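PDB 2ACA: putative adenylate cyclase from Vibrio parahaemolyticus, which is of unknown function but, as a member of the CYTH family related to class IV adenylate cyclases, probably acts on a phosphate-bearing substrate such as ATP. Local coordinates for residues K113-I125 with D128-I141. Numbering follows the deposited sequence.
Sequences KIRSIFFVGEFHI and DFLDGFGHFAEFAI. With PO4 (phosphate ion), chain D.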
loop_
_atom_site.group_PDB
_atom_site.type_symbol
_atom_site.label_atom_id
_atom_site.label_comp_id
_atom_site.label_asym_id
_atom_site.label_seq_id
_atom_site.Cartn_x
_atom_site.Cartn_y
_atom_site.Cartn_z
ATOM N N LYS A 113 11.407 -10.802 14.599
ATOM C CA LYS A 113 11.837 -12.190 14.503
ATOM C C LYS A 113 12.855 -12.227 13.378
ATOM O O LYS A 113 12.874 -11.334 12.529
ATOM C CB LYS A 113 10.651 -13.105 14.157
ATOM C CG LYS A 113 10.307 -13.106 12.673
ATOM C CD LYS A 113 8.812 -13.214 12.378
ATOM C CE LYS A 113 8.263 -14.605 12.597
ATOM N NZ LYS A 113 8.073 -14.871 14.036
ATOM N N ILE A 114 13.714 -13.243 13.391
ATOM C CA ILE A 114 14.719 -13.402 12.354
ATOM C C ILE A 114 14.114 -14.422 11.404
ATOM O O ILE A 114 13.656 -15.481 11.835
ATOM C CB ILE A 114 16.055 -13.920 12.946
ATOM C CG1 ILE A 114 16.544 -12.956 14.030
ATOM C CG2 ILE A 114 17.107 -14.032 11.856
ATOM C CD1 ILE A 114 16.790 -11.523 13.542
ATOM N N ARG A 115 14.095 -14.109 10.117
ATOM C CA ARG A 115 13.485 -15.019 9.160
ATOM C C ARG A 115 14.289 -15.314 7.896
ATOM O O ARG A 115 15.123 -14.516 7.462
ATOM C CB ARG A 115 12.091 -14.483 8.787
ATOM C CG ARG A 115 11.499 -15.040 7.494
ATOM C CD ARG A 115 10.045 -14.616 7.320
ATOM N NE ARG A 115 9.195 -15.316 8.269
ATOM C CZ ARG A 115 7.872 -15.254 8.295
ATOM N NH1 ARG A 115 7.219 -14.501 7.418
ATOM N NH2 ARG A 115 7.198 -15.980 9.183
ATOM N N SER A 116 14.023 -16.487 7.327
ATOM C CA SER A 116 14.651 -16.940 6.095
ATOM C C SER A 116 13.565 -17.588 5.253
ATOM O O SER A 116 12.738 -18.345 5.767
ATOM C CB SER A 116 15.749 -17.973 6.376
ATOM O OG SER A 116 16.888 -17.380 6.965
ATOM N N ILE A 117 13.557 -17.280 3.963
ATOM C CA ILE A 117 12.573 -17.855 3.065
ATOM C C ILE A 117 13.264 -18.464 1.846
ATOM O O ILE A 117 14.111 -17.823 1.217
ATOM C CB ILE A 117 11.553 -16.792 2.606
ATOM C CG1 ILE A 117 10.857 -16.187 3.830
ATOM C CG2 ILE A 117 10.521 -17.425 1.670
ATOM C CD1 ILE A 117 9.661 -15.281 3.501
ATOM N N PHE A 118 12.906 -19.710 1.528
ATOM C CA PHE A 118 13.484 -20.414 0.389
ATOM C C PHE A 118 12.405 -20.910 -0.553
ATOM O O PHE A 118 11.251 -21.063 -0.167
ATOM C CB PHE A 118 14.309 -21.614 0.847
ATOM C CG PHE A 118 15.322 -21.288 1.891
ATOM C CD1 PHE A 118 14.999 -21.378 3.238
ATOM C CD2 PHE A 118 16.602 -20.890 1.534
ATOM C CE1 PHE A 118 15.932 -21.077 4.214
ATOM C CE2 PHE A 118 17.545 -20.584 2.506
ATOM C CZ PHE A 118 17.209 -20.679 3.849
ATOM N N PHE A 119 12.802 -21.167 -1.794
ATOM C CA PHE A 119 11.890 -21.649 -2.816
ATOM C C PHE A 119 12.282 -23.061 -3.247
ATOM O O PHE A 119 13.468 -23.374 -3.367
ATOM C CB PHE A 119 11.936 -20.733 -4.048
ATOM C CG PHE A 119 11.387 -19.346 -3.820
ATOM C CD1 PHE A 119 11.631 -18.335 -4.750
ATOM C CD2 PHE A 119 10.607 -19.052 -2.707
ATOM C CE1 PHE A 119 11.103 -17.055 -4.572
ATOM C CE2 PHE A 119 10.075 -17.772 -2.522
ATOM C CZ PHE A 119 10.324 -16.773 -3.459
ATOM N N VAL A 120 11.281 -23.906 -3.469
ATOM C CA VAL A 120 11.490 -25.275 -3.927
ATOM C C VAL A 120 10.288 -25.505 -4.820
ATOM O O VAL A 120 9.230 -25.938 -4.360
ATOM C CB VAL A 120 11.472 -26.290 -2.766
ATOM C CG1 VAL A 120 11.527 -27.701 -3.315
ATOM C CG2 VAL A 120 12.665 -26.054 -1.847
ATOM N N GLY A 121 10.451 -25.195 -6.101
ATOM C CA GLY A 121 9.350 -25.333 -7.031
ATOM C C GLY A 121 8.494 -24.100 -6.822
ATOM O O GLY A 121 9.000 -22.980 -6.862
ATOM N N GLU A 122 7.202 -24.299 -6.589
ATOM C CA GLU A 122 6.296 -23.183 -6.358
ATOM C C GLU A 122 5.980 -23.108 -4.868
ATOM O O GLU A 122 5.231 -22.239 -4.418
ATOM C CB GLU A 122 5.000 -23.373 -7.150
ATOM C CG GLU A 122 4.172 -24.576 -6.726
ATOM C CD GLU A 122 2.926 -24.742 -7.565
ATOM O OE1 GLU A 122 2.134 -23.777 -7.652
ATOM O OE2 GLU A 122 2.731 -25.835 -8.142
ATOM N N PHE A 123 6.561 -24.027 -4.105
ATOM C CA PHE A 123 6.340 -24.075 -2.667
ATOM C C PHE A 123 7.366 -23.233 -1.922
ATOM O O PHE A 123 8.532 -23.170 -2.315
ATOM C CB PHE A 123 6.397 -25.523 -2.185
ATOM C CG PHE A 123 5.352 -26.399 -2.806
ATOM C CD1 PHE A 123 4.001 -26.163 -2.574
ATOM C CD2 PHE A 123 5.717 -27.442 -3.648
ATOM C CE1 PHE A 123 3.025 -26.953 -3.176
ATOM C CE2 PHE A 123 4.752 -28.239 -4.257
ATOM C CZ PHE A 123 3.402 -27.994 -4.021
ATOM N N HIS A 124 6.923 -22.590 -0.845
ATOM C CA HIS A 124 7.791 -21.739 -0.041
ATOM C C HIS A 124 8.173 -22.406 1.271
ATOM O O HIS A 124 7.355 -23.078 1.892
ATOM C CB HIS A 124 7.090 -20.415 0.279
ATOM C CG HIS A 124 6.620 -19.664 -0.928
ATOM N ND1 HIS A 124 7.479 -19.208 -1.903
ATOM C CD2 HIS A 124 5.379 -19.280 -1.311
ATOM C CE1 HIS A 124 6.789 -18.577 -2.836
ATOM N NE2 HIS A 124 5.511 -18.607 -2.501
ATOM N N ILE A 125 9.418 -22.225 1.691
ATOM C CA ILE A 125 9.870 -22.781 2.951
ATOM C C ILE A 125 10.351 -21.625 3.807
ATOM O O ILE A 125 11.269 -20.910 3.417
ATOM C CB ILE A 125 11.045 -23.759 2.775
ATOM C CG1 ILE A 125 10.625 -24.955 1.916
ATOM C CG2 ILE A 125 11.529 -24.214 4.145
ATOM C CD1 ILE A 125 11.706 -26.019 1.787
ATOM N N ASP A 128 12.024 -19.610 10.827
ATOM C CA ASP A 128 12.004 -18.504 11.775
ATOM C C ASP A 128 12.670 -18.825 13.100
ATOM O O ASP A 128 12.750 -19.986 13.508
ATOM C CB ASP A 128 10.558 -18.094 12.063
ATOM C CG ASP A 128 9.854 -17.552 10.847
ATOM O OD1 ASP A 128 8.605 -17.512 10.859
ATOM O OD2 ASP A 128 10.545 -17.163 9.885
ATOM N N PHE A 129 13.132 -17.786 13.782
ATOM C CA PHE A 129 13.745 -17.955 15.087
ATOM C C PHE A 129 13.252 -16.906 16.068
ATOM O O PHE A 129 13.615 -15.724 15.978
ATOM C CB PHE A 129 15.266 -17.859 15.019
ATOM C CG PHE A 129 15.918 -17.764 16.375
ATOM C CD1 PHE A 129 15.836 -18.824 17.274
ATOM C CD2 PHE A 129 16.578 -16.602 16.763
ATOM C CE1 PHE A 129 16.401 -18.727 18.541
ATOM C CE2 PHE A 129 17.145 -16.494 18.022
ATOM C CZ PHE A 129 17.056 -17.559 18.915
ATOM N N LEU A 130 12.425 -17.329 17.009
ATOM C CA LEU A 130 11.947 -16.400 18.003
ATOM C C LEU A 130 12.838 -16.553 19.213
ATOM O O LEU A 130 12.875 -17.612 19.853
ATOM C CB LEU A 130 10.506 -16.696 18.375
ATOM C CG LEU A 130 9.458 -15.687 17.937
ATOM C CD1 LEU A 130 9.353 -15.650 16.421
ATOM C CD2 LEU A 130 8.141 -16.093 18.569
ATOM N N ASP A 131 13.576 -15.491 19.507
ATOM C CA ASP A 131 14.476 -15.485 20.642
ATOM C C ASP A 131 13.643 -15.885 21.848
ATOM O O ASP A 131 12.650 -15.231 22.164
ATOM C CB ASP A 131 15.072 -14.088 20.822
ATOM C CG ASP A 131 16.052 -14.015 21.969
ATOM O OD1 ASP A 131 15.624 -14.206 23.129
ATOM O OD2 ASP A 131 17.257 -13.769 21.721
ATOM N N GLY A 132 14.030 -16.993 22.480
ATOM C CA GLY A 132 13.340 -17.483 23.659
ATOM C C GLY A 132 12.450 -18.694 23.518
ATOM O O GLY A 132 12.353 -19.505 24.456
ATOM N N PHE A 133 11.834 -18.838 22.343
ATOM C CA PHE A 133 10.871 -19.928 22.062
ATOM C C PHE A 133 11.316 -20.943 21.014
ATOM O O PHE A 133 10.683 -21.989 20.839
ATOM C CB PHE A 133 9.548 -19.269 21.689
ATOM C CG PHE A 133 9.399 -17.910 22.312
ATOM C CD1 PHE A 133 8.912 -17.751 23.598
ATOM C CD2 PHE A 133 9.876 -16.781 21.620
ATOM C CE1 PHE A 133 8.898 -16.485 24.195
ATOM C CE2 PHE A 133 9.873 -15.523 22.188
ATOM C CZ PHE A 133 9.390 -15.364 23.479
ATOM N N GLY A 134 12.419 -20.645 20.332
ATOM C CA GLY A 134 12.955 -21.591 19.366
ATOM C C GLY A 134 12.719 -21.320 17.897
ATOM O O GLY A 134 12.254 -20.252 17.499
ATOM N N HIS A 135 13.054 -22.330 17.102
ATOM C CA HIS A 135 12.925 -22.293 15.658
ATOM C C HIS A 135 11.611 -22.877 15.152
ATOM O O HIS A 135 11.140 -23.902 15.648
ATOM C CB HIS A 135 14.085 -23.051 15.001
ATOM C CG HIS A 135 15.423 -22.411 15.196
ATOM N ND1 HIS A 135 15.998 -22.250 16.438
ATOM C CD2 HIS A 135 16.305 -21.904 14.303
ATOM C CE1 HIS A 135 17.178 -21.674 16.302
ATOM N NE2 HIS A 135 17.389 -21.454 15.016
ATOM N N PHE A 136 11.039 -22.224 14.144
ATOM C CA PHE A 136 9.779 -22.649 13.540
ATOM C C PHE A 136 9.959 -22.726 12.027
ATOM O O PHE A 136 10.838 -22.069 11.468
ATOM C CB PHE A 136 8.687 -21.637 13.886
ATOM C CG PHE A 136 8.333 -21.599 15.341
ATOM C CD1 PHE A 136 7.320 -22.410 15.839
ATOM C CD2 PHE A 136 9.002 -20.754 16.216
ATOM C CE1 PHE A 136 6.967 -22.385 17.188
ATOM C CE2 PHE A 136 8.662 -20.718 17.570
ATOM C CZ PHE A 136 7.635 -21.541 18.055
ATOM N N ALA A 137 9.136 -23.532 11.367
ATOM C CA ALA A 137 9.209 -23.665 9.917
ATOM C C ALA A 137 7.814 -23.641 9.308
ATOM O O ALA A 137 6.870 -24.200 9.869
ATOM C CB ALA A 137 9.923 -24.954 9.535
ATOM N N GLU A 138 7.685 -22.985 8.159
ATOM C CA GLU A 138 6.400 -22.905 7.484
ATOM C C GLU A 138 6.569 -23.382 6.057
ATOM O O GLU A 138 7.545 -23.038 5.399
ATOM C CB GLU A 138 5.872 -21.467 7.467
ATOM C CG GLU A 138 5.826 -20.795 8.823
ATOM C CD GLU A 138 5.183 -19.416 8.773
ATOM O OE1 GLU A 138 5.521 -18.627 7.867
ATOM O OE2 GLU A 138 4.342 -19.119 9.647
ATOM N N PHE A 139 5.617 -24.185 5.595
ATOM C CA PHE A 139 5.622 -24.695 4.237
ATOM C C PHE A 139 4.314 -24.213 3.651
ATOM O O PHE A 139 3.264 -24.382 4.268
ATOM C CB PHE A 139 5.687 -26.225 4.234
ATOM C CG PHE A 139 6.957 -26.770 4.817
ATOM C CD1 PHE A 139 7.152 -26.789 6.189
ATOM C CD2 PHE A 139 7.983 -27.216 3.991
ATOM C CE1 PHE A 139 8.356 -27.244 6.737
ATOM C CE2 PHE A 139 9.189 -27.672 4.531
ATOM C CZ PHE A 139 9.372 -27.684 5.907
ATOM N N ALA A 140 4.359 -23.604 2.474
ATOM C CA ALA A 140 3.128 -23.091 1.894
ATOM C C ALA A 140 3.169 -22.864 0.390
ATOM O O ALA A 140 4.221 -22.926 -0.243
ATOM C CB ALA A 140 2.742 -21.784 2.596
ATOM N N ILE A 141 1.993 -22.589 -0.161
ATOM C CA ILE A 141 1.822 -22.314 -1.576
ATOM C C ILE A 141 0.552 -21.491 -1.717
ATOM O O ILE A 141 -0.490 -21.868 -1.180
ATOM C CB ILE A 141 1.665 -23.618 -2.392
ATOM C CG1 ILE A 141 1.188 -23.297 -3.809
ATOM C CG2 ILE A 141 0.675 -24.546 -1.710
ATOM C CD1 ILE A 141 2.156 -22.452 -4.607
HETATM P P PO4 D . 3.379 -15.639 7.338
HETATM O O1 PO4 D . 3.327 -15.384 8.801
HETATM O O2 PO4 D . 2.513 -16.799 7.003
HETATM O O3 PO4 D . 4.776 -15.933 6.937
HETATM O O4 PO4 D . 2.899 -14.438 6.608
#
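The R115 guanidinium meets the D128 carboxylate along its NE–NH2 edge, one oxygen per nitrogen. Its NE donates to D128 OD2 at 2.8 Å and its NH2 to D128 OD1 at 2.7 Å, the latter nearly straight at 176°. Both oxygens are met on their syn sides, and the two bonds hold the arginine head nearly coplanar with the carboxylate, 17° between planes. CG of R115 stands anti to the backbone N (chi1 161°), and a bend at chi3 brings the head alongside D128. The same head makes two weak hydrogen bonds, from NH1 and NH2, to O3 of a phosphate ion, probably from the crystallisation liquor. E138 OE1 approaches obliquely, 3.4 Å from R115 NH2, with no N-H aimed at it, a salt bridge of charge alone. E43 pairs with R115 NH1 and R65 also binds the phosphate, whose site is consistent with the phosphate-binding tunnel of CYTH proteins. Behind this network, R115 and D128 are a non-hydrogen-bonded antiparallel pair, and the neighbouring pair I114–F129 contributes the bond from F129 N to I114 O (3.1 Å). At the other end, H124 and A140 exchange two backbone bonds, H124 N to A140 O being the shorter at 2.8 Å. Beside them, CB of I141 packs 3.5 Å from F123 CD1, and CG1 of I125 lies 4.0 Å from F139 CE2, the two side chains running the same way. Two consecutive hairpins thus make a meander of strands 106-120, 123-130 and 134-143, the first turned by a type II' turn from V120 to F123, the second carrying a classic bulge where F133 and G134 face L130. Helix 152-162 covers F123, F139 and I141, while strands 35-49 and 11-19 flank the meander.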